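Local coordinates for Sn-glycerol-3-phosphate ABC transporter substrate-binding protein UspB (Mycobacterium tuberculosis, PDB 4MFI), which probably serves as the substrate-binding subunit of an ABC transporter, with specificity for glycerophosphocholine, at residues I39-S44 with V69-A74; P95-L100 with A307-P312; T228-A233 with T412-Q417. All coordinates share one frame; numbering follows the deposited sequence.

Contact 1: I39-S44 with V69-A74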
ATOM      1  N   ILE A  39      -1.697  10.101  26.059  1.00 14.44           N
ATOM      2  CA  ILE A  39      -2.127   9.383  24.868  1.00 12.50           C
ATOM      3  C   ILE A  39      -1.039   8.384  24.467  1.00 12.83           C
ATOM      4  O   ILE A  39       0.092   8.782  24.175  1.00 13.92           O
ATOM      5  CB  ILE A  39      -2.384  10.363  23.707  1.00 12.47           C
ATOM      6  CG1 ILE A  39      -3.521  11.324  24.074  1.00 12.95           C
ATOM      7  CG2 ILE A  39      -2.702   9.611  22.416  1.00 14.43           C
ATOM      8  CD1 ILE A  39      -3.669  12.509  23.127  1.00 13.96           C
ATOM      9  N   ASP A  40      -1.374   7.094  24.466  1.00 11.81           N
ATOM     10  CA  ASP A  40      -0.411   6.054  24.109  1.00 11.82           C
ATOM     11  C   ASP A  40      -0.503   5.754  22.616  1.00  9.90           C
ATOM     12  O   ASP A  40      -1.530   5.269  22.132  1.00 10.67           O
ATOM     13  CB  ASP A  40      -0.648   4.785  24.942  1.00 13.05           C
ATOM     14  CG  ASP A  40      -0.279   4.966  26.415  1.00 16.50           C
ATOM     15  OD1 ASP A  40       0.783   5.562  26.701  1.00 18.73           O
ATOM     16  OD2 ASP A  40      -1.058   4.525  27.295  1.00 19.61           O
ATOM     17  N   PHE A  41       0.564   6.078  21.890  1.00 10.19           N
ATOM     18  CA  PHE A  41       0.627   5.914  20.440  1.00  9.20           C
ATOM     19  C   PHE A  41       1.547   4.738  20.127  1.00 10.45           C
ATOM     20  O   PHE A  41       2.764   4.817  20.321  1.00 11.51           O
ATOM     21  CB  PHE A  41       1.137   7.213  19.797  1.00 11.03           C
ATOM     22  CG  PHE A  41       1.386   7.123  18.315  1.00 10.75           C
ATOM     23  CD1 PHE A  41       0.713   6.198  17.522  1.00 11.23           C
ATOM     24  CD2 PHE A  41       2.309   7.969  17.714  1.00 11.21           C
ATOM     25  CE1 PHE A  41       0.961   6.116  16.157  1.00 12.68           C
ATOM     26  CE2 PHE A  41       2.557   7.900  16.347  1.00 11.61           C
ATOM     27  CZ  PHE A  41       1.880   6.973  15.569  1.00 12.97           C
ATOM     28  N   TRP A  42       0.950   3.643  19.665  1.00 10.54           N
ATOM     29  CA  TRP A  42       1.693   2.435  19.320  1.00 10.03           C
ATOM     30  C   TRP A  42       2.062   2.425  17.848  1.00  9.79           C
ATOM     31  O   TRP A  42       1.192   2.333  16.976  1.00 10.19           O
ATOM     32  CB  TRP A  42       0.869   1.187  19.633  1.00 10.41           C
ATOM     33  CG  TRP A  42       0.737   0.881  21.093  1.00  9.90           C
ATOM     34  CD1 TRP A  42       0.992   1.719  22.145  1.00 12.04           C
ATOM     35  CD2 TRP A  42       0.321  -0.363  21.665  1.00 11.75           C
ATOM     36  NE1 TRP A  42       0.755   1.070  23.334  1.00 13.26           N
ATOM     37  CE2 TRP A  42       0.341  -0.210  23.066  1.00 13.22           C
ATOM     38  CE3 TRP A  42      -0.070  -1.593  21.127  1.00 13.46           C
ATOM     39  CZ2 TRP A  42      -0.021  -1.241  23.936  1.00 15.47           C
ATOM     40  CZ3 TRP A  42      -0.427  -2.615  21.992  1.00 14.89           C
ATOM     41  CH2 TRP A  42      -0.398  -2.433  23.379  1.00 15.44           C
ATOM     42  N   SER A  43       3.359   2.518  17.575  1.00  9.23           N
ATOM     43  CA  SER A  43       3.862   2.559  16.208  1.00  9.70           C
ATOM     44  C   SER A  43       5.027   1.591  16.015  1.00 11.44           C
ATOM     45  O   SER A  43       5.741   1.261  16.967  1.00 13.76           O
ATOM     46  CB  SER A  43       4.319   3.980  15.871  1.00 10.83           C
ATOM     47  OG  SER A  43       4.854   4.048  14.561  1.00 12.08           O
ATOM     48  N   SER A  44       5.209   1.137  14.780  1.00 10.88           N
ATOM     49  CA  SER A  44       6.389   0.365  14.412  1.00 12.17           C
ATOM     50  C   SER A  44       7.453   1.274  13.801  1.00 11.17           C
ATOM     51  O   SER A  44       8.505   0.805  13.368  1.00 12.59           O
ATOM     52  CB  SER A  44       6.015  -0.731  13.416  1.00 14.42           C
ATOM     53  OG  SER A  44       5.328  -0.173  12.310  1.00 16.00           O
ATOM     54  N   VAL A  69       1.710  12.934  24.701  1.00 16.08           N
ATOM     55  CA  VAL A  69       1.700  11.685  23.955  1.00 15.29           C
ATOM     56  C   VAL A  69       2.940  10.869  24.284  1.00 16.57           C
ATOM     57  O   VAL A  69       4.050  11.402  24.355  1.00 19.39           O
ATOM     58  CB  VAL A  69       1.666  11.948  22.432  1.00 14.82           C
ATOM     59  CG1 VAL A  69       1.594  10.634  21.666  1.00 15.58           C
ATOM     60  CG2 VAL A  69       0.490  12.842  22.067  1.00 16.34           C
ATOM     61  N   LYS A  70       2.741   9.576  24.499  1.00 14.50           N
ATOM     62  CA  LYS A  70       3.838   8.649  24.708  1.00 16.24           C
ATOM     63  C   LYS A  70       3.991   7.804  23.445  1.00 15.60           C
ATOM     64  O   LYS A  70       3.050   7.118  23.031  1.00 15.07           O
ATOM     65  CB  LYS A  70       3.541   7.769  25.925  1.00 20.07           C
ATOM     66  CG  LYS A  70       4.564   6.690  26.211  1.00 25.56           C
ATOM     67  CD  LYS A  70       5.974   7.233  26.342  1.00 30.68           C
ATOM     68  CE  LYS A  70       6.952   6.102  26.652  1.00 33.53           C
ATOM     69  NZ  LYS A  70       8.371   6.566  26.696  1.00 35.62           N
ATOM     70  N   LEU A  71       5.164   7.884  22.822  1.00 13.32           N
ATOM     71  CA  LEU A  71       5.467   7.072  21.650  1.00 13.90           C
ATOM     72  C   LEU A  71       5.987   5.719  22.108  1.00 14.54           C
ATOM     73  O   LEU A  71       7.026   5.629  22.765  1.00 17.01           O
ATOM     74  CB  LEU A  71       6.502   7.768  20.764  1.00 14.33           C
ATOM     75  CG  LEU A  71       6.877   7.052  19.460  1.00 14.19           C
ATOM     76  CD1 LEU A  71       5.667   6.933  18.549  1.00 14.99           C
ATOM     77  CD2 LEU A  71       8.010   7.782  18.747  1.00 14.97           C
ATOM     78  N   ILE A  72       5.243   4.669  21.776  1.00 14.41           N
ATOM     79  CA  ILE A  72       5.583   3.320  22.188  1.00 16.45           C
ATOM     80  C   ILE A  72       6.106   2.548  20.985  1.00 16.02           C
ATOM     81  O   ILE A  72       5.448   2.514  19.949  1.00 15.94           O
ATOM     82  CB  ILE A  72       4.334   2.588  22.716  1.00 18.48           C
ATOM     83  CG1 ILE A  72       3.704   3.357  23.879  1.00 22.08           C
ATOM     84  CG2 ILE A  72       4.676   1.165  23.129  1.00 18.37           C
ATOM     85  CD1 ILE A  72       4.597   3.451  25.076  1.00 25.83           C
ATOM     86  N   ASP A  73       7.288   1.944  21.112  1.00 18.58           N
ATOM     87  CA  ASP A  73       7.781   1.020  20.088  1.00 20.12           C
ATOM     88  C   ASP A  73       7.004  -0.286  20.221  1.00 18.99           C
ATOM     89  O   ASP A  73       7.306  -1.123  21.078  1.00 20.63           O
ATOM     90  CB  ASP A  73       9.285   0.772  20.237  1.00 25.35           C
ATOM     91  CG  ASP A  73       9.887   0.043  19.035  1.00 30.51           C
ATOM     92  OD1 ASP A  73       9.126  -0.563  18.245  1.00 30.45           O
ATOM     93  OD2 ASP A  73      11.129   0.074  18.881  1.00 34.99           O
ATOM     94  N   ALA A  74       6.008  -0.454  19.360  1.00 16.81           N
ATOM     95  CA  ALA A  74       5.067  -1.560  19.477  1.00 15.80           C
ATOM     96  C   ALA A  74       5.438  -2.740  18.583  1.00 15.38           C
ATOM     97  O   ALA A  74       4.699  -3.722  18.498  1.00 17.27           O
ATOM     98  CB  ALA A  74       3.652  -1.075  19.165  1.00 14.30           C
TER
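Ile39-Ser43 and Val69-Asp73 run as neighbouring parallel strands whose axes come within 4.7 Å and are inclined to each other by 24°, and five backbone hydrogen bonds zip them together from Lys70 N to Ile39 O at one end to Ala74 N to Ser43 O at the other. The Trp42 and Ile72 side chains leave the sheet together, alongside one another. CB of Ile72 sits 3.5 Å from Trp42 CD1, while its CG2 reaches over the face of the five-membered ring, 4.2 Å from the centroid, as a CH-pi contact. At the base of the indole, the methyl CB of Ala74 closes to 3.6 Å from Trp42 CB. On this same face, near the strand starts, Asp40 passes over the aliphatic root of Lys70, OD1 lying 3.6 Å from Lys70 CB, while its OD2 forms a salt bridge with Lys33. The face carrying Ile39, Phe41 and Ser43 is packed differently. With CG anti to the backbone N (chi1 174°), Phe41 lies beside Leu71, whose CD1 touches ring atom CD2 at 3.6 Å, and CG1 of Val69 meets Phe41 CB at 3.9 Å. The pair belongs to a right-handed beta-alpha-beta unit: helix 50-63 connects the strands and packs on Val69 and Leu71, helix 78-88 touches Trp42 and Ala74, and strand 97-101 flanks strand 39-43.

Contact 2: P95-L100 with A307-P312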
ATOM      1  N   PRO A  95      -3.636   0.659  23.454  1.00 12.47           N
ATOM      2  CA  PRO A  95      -3.188   1.972  22.983  1.00 12.08           C
ATOM      3  C   PRO A  95      -4.376   2.905  22.795  1.00 11.05           C
ATOM      4  O   PRO A  95      -5.513   2.436  22.671  1.00 11.73           O
ATOM      5  CB  PRO A  95      -2.562   1.655  21.623  1.00 12.35           C
ATOM      6  CG  PRO A  95      -3.235   0.379  21.179  1.00 12.05           C
ATOM      7  CD  PRO A  95      -3.418  -0.401  22.454  1.00 12.38           C
ATOM      8  N   ASP A  96      -4.121   4.207  22.777  1.00 10.57           N
ATOM      9  CA  ASP A  96      -5.135   5.168  22.355  1.00  9.79           C
ATOM     10  C   ASP A  96      -5.157   5.310  20.843  1.00  9.22           C
ATOM     11  O   ASP A  96      -6.214   5.545  20.240  1.00  9.01           O
ATOM     12  CB  ASP A  96      -4.871   6.532  22.988  1.00 10.74           C
ATOM     13  CG  ASP A  96      -5.045   6.506  24.482  1.00 11.57           C
ATOM     14  OD1 ASP A  96      -6.185   6.706  24.954  1.00 13.05           O
ATOM     15  OD2 ASP A  96      -4.041   6.264  25.186  1.00 12.41           O
ATOM     16  N   VAL A  97      -3.977   5.173  20.239  1.00  8.90           N
ATOM     17  CA  VAL A  97      -3.795   5.309  18.795  1.00  7.79           C
ATOM     18  C   VAL A  97      -2.894   4.167  18.364  1.00  8.71           C
ATOM     19  O   VAL A  97      -1.821   3.972  18.939  1.00  9.37           O
ATOM     20  CB  VAL A  97      -3.140   6.662  18.432  1.00  8.00           C
ATOM     21  CG1 VAL A  97      -2.863   6.745  16.933  1.00  9.58           C
ATOM     22  CG2 VAL A  97      -4.027   7.820  18.879  1.00  9.69           C
ATOM     23  N   VAL A  98      -3.335   3.391  17.381  1.00  7.45           N
ATOM     24  CA  VAL A  98      -2.570   2.224  16.951  1.00  7.95           C
ATOM     25  C   VAL A  98      -2.406   2.177  15.433  1.00  6.97           C
ATOM     26  O   VAL A  98      -3.346   2.450  14.678  1.00  7.34           O
ATOM     27  CB  VAL A  98      -3.175   0.893  17.498  1.00  8.34           C
ATOM     28  CG1 VAL A  98      -4.601   0.679  16.983  1.00  8.47           C
ATOM     29  CG2 VAL A  98      -2.284  -0.292  17.162  1.00 10.06           C
ATOM     30  N   LEU A  99      -1.195   1.846  14.993  1.00  7.74           N
ATOM     31  CA  LEU A  99      -0.867   1.762  13.575  1.00  8.23           C
ATOM     32  C   LEU A  99      -1.219   0.376  13.016  1.00  7.32           C
ATOM     33  O   LEU A  99      -0.609  -0.630  13.395  1.00  9.48           O
ATOM     34  CB  LEU A  99       0.621   2.044  13.385  1.00 10.18           C
ATOM     35  CG  LEU A  99       1.156   2.113  11.955  1.00 10.55           C
ATOM     36  CD1 LEU A  99       0.492   3.265  11.208  1.00 11.57           C
ATOM     37  CD2 LEU A  99       2.665   2.289  11.957  1.00 14.76           C
ATOM     38  N   LEU A 100      -2.204   0.326  12.123  1.00  7.05           N
ATOM     39  CA  LEU A 100      -2.685  -0.942  11.561  1.00  6.40           C
ATOM     40  C   LEU A 100      -2.555  -0.937  10.043  1.00  6.66           C
ATOM     41  O   LEU A 100      -2.931   0.046   9.387  1.00  7.31           O
ATOM     42  CB  LEU A 100      -4.144  -1.176  11.959  1.00  7.19           C
ATOM     43  CG  LEU A 100      -4.403  -1.313  13.461  1.00  7.84           C
ATOM     44  CD1 LEU A 100      -5.896  -1.453  13.739  1.00  9.55           C
ATOM     45  CD2 LEU A 100      -3.643  -2.513  14.023  1.00  9.06           C
ATOM     46  N   ALA A 307      -0.175   1.738   5.924  1.00  5.68           N
ATOM     47  CA  ALA A 307      -0.864   1.647   7.211  1.00  5.44           C
ATOM     48  C   ALA A 307      -1.527   2.946   7.646  1.00  5.92           C
ATOM     49  O   ALA A 307      -1.105   4.045   7.259  1.00  6.36           O
ATOM     50  CB  ALA A 307       0.108   1.180   8.288  1.00  7.19           C
ATOM     51  N   GLY A 308      -2.562   2.800   8.472  1.00  5.40           N
ATOM     52  CA  GLY A 308      -3.315   3.918   8.998  1.00  5.26           C
ATOM     53  C   GLY A 308      -3.391   3.908  10.512  1.00  5.77           C
ATOM     54  O   GLY A 308      -2.971   2.950  11.165  1.00  7.59           O
ATOM     55  N   LEU A 309      -3.950   4.974  11.072  1.00  5.83           N
ATOM     56  CA  LEU A 309      -4.078   5.110  12.518  1.00  6.56           C
ATOM     57  C   LEU A 309      -5.520   4.886  12.956  1.00  6.74           C
ATOM     58  O   LEU A 309      -6.444   5.503  12.408  1.00  7.17           O
ATOM     59  CB  LEU A 309      -3.617   6.503  12.957  1.00  7.13           C
ATOM     60  CG  LEU A 309      -2.171   6.870  12.631  1.00  8.22           C
ATOM     61  CD1 LEU A 309      -1.858   8.296  13.084  1.00 11.60           C
ATOM     62  CD2 LEU A 309      -1.213   5.879  13.280  1.00 10.37           C
ATOM     63  N   ALA A 310      -5.707   4.004  13.937  1.00  6.24           N
ATOM     64  CA  ALA A 310      -7.037   3.641  14.427  1.00  5.93           C
ATOM     65  C   ALA A 310      -7.156   3.903  15.928  1.00  6.81           C
ATOM     66  O   ALA A 310      -6.151   4.011  16.632  1.00  7.56           O
ATOM     67  CB  ALA A 310      -7.317   2.169  14.134  1.00  7.05           C
ATOM     68  N   ILE A 311      -8.393   3.979  16.408  1.00  7.80           N
ATOM     69  CA  ILE A 311      -8.683   4.230  17.816  1.00  8.30           C
ATOM     70  C   ILE A 311      -9.469   3.047  18.374  1.00  8.33           C
ATOM     71  O   ILE A 311     -10.580   2.776  17.926  1.00 10.07           O
ATOM     72  CB  ILE A 311      -9.532   5.515  17.976  1.00  8.17           C
ATOM     73  CG1 ILE A 311      -8.823   6.718  17.347  1.00  8.93           C
ATOM     74  CG2 ILE A 311      -9.864   5.783  19.445  1.00 10.00           C
ATOM     75  CD1 ILE A 311      -9.667   7.992  17.380  1.00  9.51           C
ATOM     76  N   PRO A 312      -8.899   2.330  19.352  1.00  8.42           N
ATOM     77  CA  PRO A 312      -9.625   1.199  19.940  1.00  9.62           C
ATOM     78  C   PRO A 312     -10.985   1.582  20.528  1.00 11.36           C
ATOM     79  O   PRO A 312     -11.158   2.677  21.083  1.00 11.98           O
ATOM     80  CB  PRO A 312      -8.683   0.726  21.048  1.00 10.34           C
ATOM     81  CG  PRO A 312      -7.318   1.082  20.524  1.00 11.52           C
ATOM     82  CD  PRO A 312      -7.522   2.427  19.867  1.00 10.37           C
TER
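Leu99 and Leu309 face each other as a non-hydrogen-bonded pair in the antiparallel strand pairing of 97-100 with 307-310, within the central mixed sheet of an alpha/beta domain of this periplasmic-binding-protein fold. The hydrogen-bonded pairs Val98-Ala310 and Leu100-Gly308 stand on either side, four N-H...O bonds in all. Packing is close here. Leu99 CG, anti to the backbone N (chi1 -175°), is brought to 3.9 Å from Ala307 CB, and Leu99 CD1 touches Leu309 CD2 at 3.7 Å and Ala307 CB at 3.6 Å. Leu309 CB and CD2 also meet Val97 CG1, the two side chains crossing obliquely. On the other face, Leu100 CD1 rests 3.9 Å from Ala310 CB. Before Val98 the ladder of backbone bonds stops and side-chain contact is sparse, although this end too is buried: the Pro95 and Pro312 rings cross at about a right angle, 4.2 Å apart at their CG atoms. Asp96, whose side chain leaves the backbone away from 307-312, forms salt bridges with Lys33 and Arg319. The carbonyl oxygens of Pro95 and Asp96 are buried with no hydrogen-bonding partner and press on the Pro312 ring instead: Pro95 O lies only 3.1 Å from Pro312 CG, and Asp96 O 3.4 Å from Pro312 CD.

Contact 3: T228-A233 with T412-Q417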
ATOM      1  N   THR A 228     -13.400 -13.783  -7.889  1.00  5.23           N
ATOM      2  CA  THR A 228     -13.421 -13.690  -9.350  1.00  4.95           C
ATOM      3  C   THR A 228     -12.090 -14.120  -9.966  1.00  5.35           C
ATOM      4  O   THR A 228     -11.772 -13.742 -11.094  1.00  6.71           O
ATOM      5  CB  THR A 228     -13.803 -12.262  -9.839  1.00  5.88           C
ATOM      6  OG1 THR A 228     -12.928 -11.285  -9.261  1.00  7.24           O
ATOM      7  CG2 THR A 228     -15.233 -11.918  -9.458  1.00  7.32           C
ATOM      8  N   LEU A 229     -11.315 -14.913  -9.232  1.00  5.54           N
ATOM      9  CA  LEU A 229     -10.051 -15.423  -9.749  1.00  5.81           C
ATOM     10  C   LEU A 229     -10.243 -16.312 -10.978  1.00  7.52           C
ATOM     11  O   LEU A 229      -9.360 -16.395 -11.832  1.00  8.68           O
ATOM     12  CB  LEU A 229      -9.307 -16.205  -8.667  1.00  8.05           C
ATOM     13  CG  LEU A 229      -8.637 -15.366  -7.586  1.00 11.39           C
ATOM     14  CD1 LEU A 229      -8.284 -16.232  -6.408  1.00 14.52           C
ATOM     15  CD2 LEU A 229      -7.379 -14.701  -8.129  1.00 11.77           C
ATOM     16  N   THR A 230     -11.389 -16.981 -11.071  1.00  8.13           N
ATOM     17  CA  THR A 230     -11.604 -17.904 -12.182  1.00  9.64           C
ATOM     18  C   THR A 230     -12.386 -17.284 -13.335  1.00  9.42           C
ATOM     19  O   THR A 230     -12.722 -17.974 -14.307  1.00 11.51           O
ATOM     20  CB  THR A 230     -12.317 -19.178 -11.717  1.00 13.30           C
ATOM     21  OG1 THR A 230     -13.549 -18.826 -11.072  1.00 15.00           O
ATOM     22  CG2 THR A 230     -11.432 -19.954 -10.740  1.00 15.31           C
ATOM     23  N   GLU A 231     -12.692 -15.990 -13.234  1.00  8.31           N
ATOM     24  CA  GLU A 231     -13.364 -15.304 -14.333  1.00  8.86           C
ATOM     25  C   GLU A 231     -12.396 -15.122 -15.498  1.00  8.32           C
ATOM     26  O   GLU A 231     -11.191 -14.986 -15.285  1.00  8.61           O
ATOM     27  CB  GLU A 231     -13.931 -13.959 -13.867  1.00 10.21           C
ATOM     28  CG  GLU A 231     -15.017 -14.084 -12.788  1.00 12.54           C
ATOM     29  CD  GLU A 231     -16.217 -14.898 -13.238  1.00 17.73           C
ATOM     30  OE1 GLU A 231     -16.577 -14.818 -14.426  1.00 19.26           O
ATOM     31  OE2 GLU A 231     -16.815 -15.615 -12.397  1.00 22.36           O
ATOM     32  N   PRO A 232     -12.916 -15.131 -16.737  1.00  9.10           N
ATOM     33  CA  PRO A 232     -12.029 -15.114 -17.906  1.00 10.20           C
ATOM     34  C   PRO A 232     -11.028 -13.956 -17.938  1.00  7.97           C
ATOM     35  O   PRO A 232      -9.877 -14.182 -18.321  1.00  8.01           O
ATOM     36  CB  PRO A 232     -13.006 -15.008 -19.081  1.00 11.82           C
ATOM     37  CG  PRO A 232     -14.262 -15.628 -18.577  1.00 14.79           C
ATOM     38  CD  PRO A 232     -14.330 -15.311 -17.115  1.00 11.78           C
ATOM     39  N   ALA A 233     -11.428 -12.749 -17.544  1.00  7.86           N
ATOM     40  CA  ALA A 233     -10.494 -11.626 -17.599  1.00  6.99           C
ATOM     41  C   ALA A 233      -9.339 -11.797 -16.612  1.00  6.63           C
ATOM     42  O   ALA A 233      -8.201 -11.426 -16.903  1.00  7.12           O
ATOM     43  CB  ALA A 233     -11.211 -10.307 -17.372  1.00  8.00           C
ATOM     44  N   THR A 412      -4.160 -23.186 -11.030  1.00  7.57           N
ATOM     45  CA  THR A 412      -3.697 -22.499  -9.829  1.00  6.93           C
ATOM     46  C   THR A 412      -4.773 -21.578  -9.266  1.00  6.82           C
ATOM     47  O   THR A 412      -5.098 -21.651  -8.072  1.00  7.94           O
ATOM     48  CB  THR A 412      -2.411 -21.710 -10.115  1.00  7.54           C
ATOM     49  OG1 THR A 412      -1.395 -22.619 -10.555  1.00  8.72           O
ATOM     50  CG2 THR A 412      -1.925 -20.982  -8.870  1.00  8.16           C
ATOM     51  N   PHE A 413      -5.349 -20.741 -10.127  1.00  6.57           N
ATOM     52  CA  PHE A 413      -6.397 -19.815  -9.697  1.00  5.70           C
ATOM     53  C   PHE A 413      -7.651 -20.542  -9.191  1.00  6.73           C
ATOM     54  O   PHE A 413      -8.302 -20.081  -8.252  1.00  7.51           O
ATOM     55  CB  PHE A 413      -6.767 -18.825 -10.810  1.00  6.29           C
ATOM     56  CG  PHE A 413      -5.757 -17.714 -11.017  1.00  5.82           C
ATOM     57  CD1 PHE A 413      -4.535 -17.716 -10.356  1.00  8.26           C
ATOM     58  CD2 PHE A 413      -6.052 -16.651 -11.860  1.00  6.70           C
ATOM     59  CE1 PHE A 413      -3.620 -16.677 -10.550  1.00  7.40           C
ATOM     60  CE2 PHE A 413      -5.148 -15.619 -12.062  1.00  6.60           C
ATOM     61  CZ  PHE A 413      -3.928 -15.628 -11.406  1.00  7.09           C
ATOM     62  N   THR A 414      -7.987 -21.676  -9.804  1.00  7.51           N
ATOM     63  CA  THR A 414      -9.142 -22.456  -9.371  1.00  8.15           C
ATOM     64  C   THR A 414      -8.935 -23.041  -7.975  1.00  8.03           C
ATOM     65  O   THR A 414      -9.830 -22.956  -7.126  1.00  8.47           O
ATOM     66  CB  THR A 414      -9.466 -23.575 -10.380  1.00  9.29           C
ATOM     67  OG1 THR A 414      -9.753 -22.987 -11.658  1.00 11.14           O
ATOM     68  CG2 THR A 414     -10.654 -24.405  -9.922  1.00 10.62           C
ATOM     69  N   ASN A 415      -7.760 -23.623  -7.736  1.00  8.69           N
ATOM     70  CA  ASN A 415      -7.416 -24.170  -6.419  1.00  9.75           C
ATOM     71  C   ASN A 415      -7.423 -23.076  -5.367  1.00  7.61           C
ATOM     72  O   ASN A 415      -7.960 -23.246  -4.272  1.00  8.94           O
ATOM     73  CB  ASN A 415      -6.037 -24.870  -6.436  1.00 11.80           C
ATOM     74  CG  ASN A 415      -5.488 -25.178  -5.017  1.00 19.88           C
ATOM     75  OD1 ASN A 415      -5.836 -26.200  -4.417  1.00 25.24           O
ATOM     76  ND2 ASN A 415      -4.613 -24.304  -4.495  1.00 18.01           N
ATOM     77  N   ILE A 416      -6.807 -21.950  -5.698  1.00  6.95           N
ATOM     78  CA  ILE A 416      -6.744 -20.843  -4.757  1.00  7.91           C
ATOM     79  C   ILE A 416      -8.133 -20.317  -4.442  1.00  7.04           C
ATOM     80  O   ILE A 416      -8.453 -20.073  -3.274  1.00  7.73           O
ATOM     81  CB  ILE A 416      -5.840 -19.727  -5.270  1.00 10.36           C
ATOM     82  CG1 ILE A 416      -4.386 -20.181  -5.190  1.00 13.52           C
ATOM     83  CG2 ILE A 416      -6.051 -18.448  -4.473  1.00 11.62           C
ATOM     84  CD1 ILE A 416      -3.454 -19.263  -5.899  1.00 15.94           C
ATOM     85  N   GLN A 417      -8.974 -20.160  -5.466  1.00  5.49           N
ATOM     86  CA  GLN A 417     -10.325 -19.657  -5.219  1.00  5.53           C
ATOM     87  C   GLN A 417     -11.118 -20.571  -4.282  1.00  5.94           C
ATOM     88  O   GLN A 417     -11.835 -20.089  -3.405  1.00  6.38           O
ATOM     89  CB  GLN A 417     -11.097 -19.401  -6.522  1.00  6.24           C
ATOM     90  CG  GLN A 417     -12.493 -18.839  -6.259  1.00  6.63           C
ATOM     91  CD  GLN A 417     -13.079 -18.065  -7.426  1.00  7.89           C
ATOM     92  OE1 GLN A 417     -12.377 -17.350  -8.130  1.00 10.05           O
ATOM     93  NE2 GLN A 417     -14.387 -18.173  -7.605  1.00 11.68           N
TER
HETATM   94  O   HOH W   1     -14.885 -16.788 -10.378  1.00 20.73           O
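Gln417 OE1 sits against the backbone of the Thr228-Glu231 type I turn, accepting a hydrogen bond from Thr230 N at 3.1 Å and lying 2.9 Å from Leu229 N. The Thr230 bond is bent, 136° at the hydrogen, and its donor is tilted 32° from the amide carbonyl plane. Gln417 CG is anti to the backbone N (chi1 -178°), and the chain stays extended beyond it, carrying the amide from the helix to the turn. Gln417 NE2 donates to a water at 3.1 Å, which lies within hydrogen-bonding distance of OE2 of Glu231, the N-cap residue of helix 232-245. Beside this polar link, Leu229 points toward the helix, with CD1 3.7 Å from Ile416 CG2, while its CD2 lies over one face of the Phe413 ring. Leu229 O, buried and without a hydrogen-bonding partner, comes within 3.3 Å of Phe413 CD2. The Thr230 and Thr414 side chains cross at about a right angle, Thr230 CG2 lying 3.6 Å from Thr414 OG1, a hydroxyl that is bonded to Thr410 O. The contact thus joins the turn between strand 226-227 and helix 232-245 to helix 409-427, whose Phe413 and Ile416 also pack on helix 391-405.

Contacts 1 and 2 belong to the same sheet and meet directly, because strand 39-43 lies next to strand 97-101: Trp42 CG packs on Pro95 CB at 3.4 Å, and Phe41 CE1 on Leu309 CD2 at 3.6 Å. Contact 2 is wholly buried, whereas contact 1 reaches the surface through Lys70 and Asp73. Both rest on regular backbone bonding, parallel in one and antiparallel in the other. Contact 3 lies across the chain's centre from contact 1, about 41 Å away between centres, and shares none of their elements. Partly buried and built from a turn and a helix, it relies on a side-chain amide, with a water bound to it, beside its apolar packing.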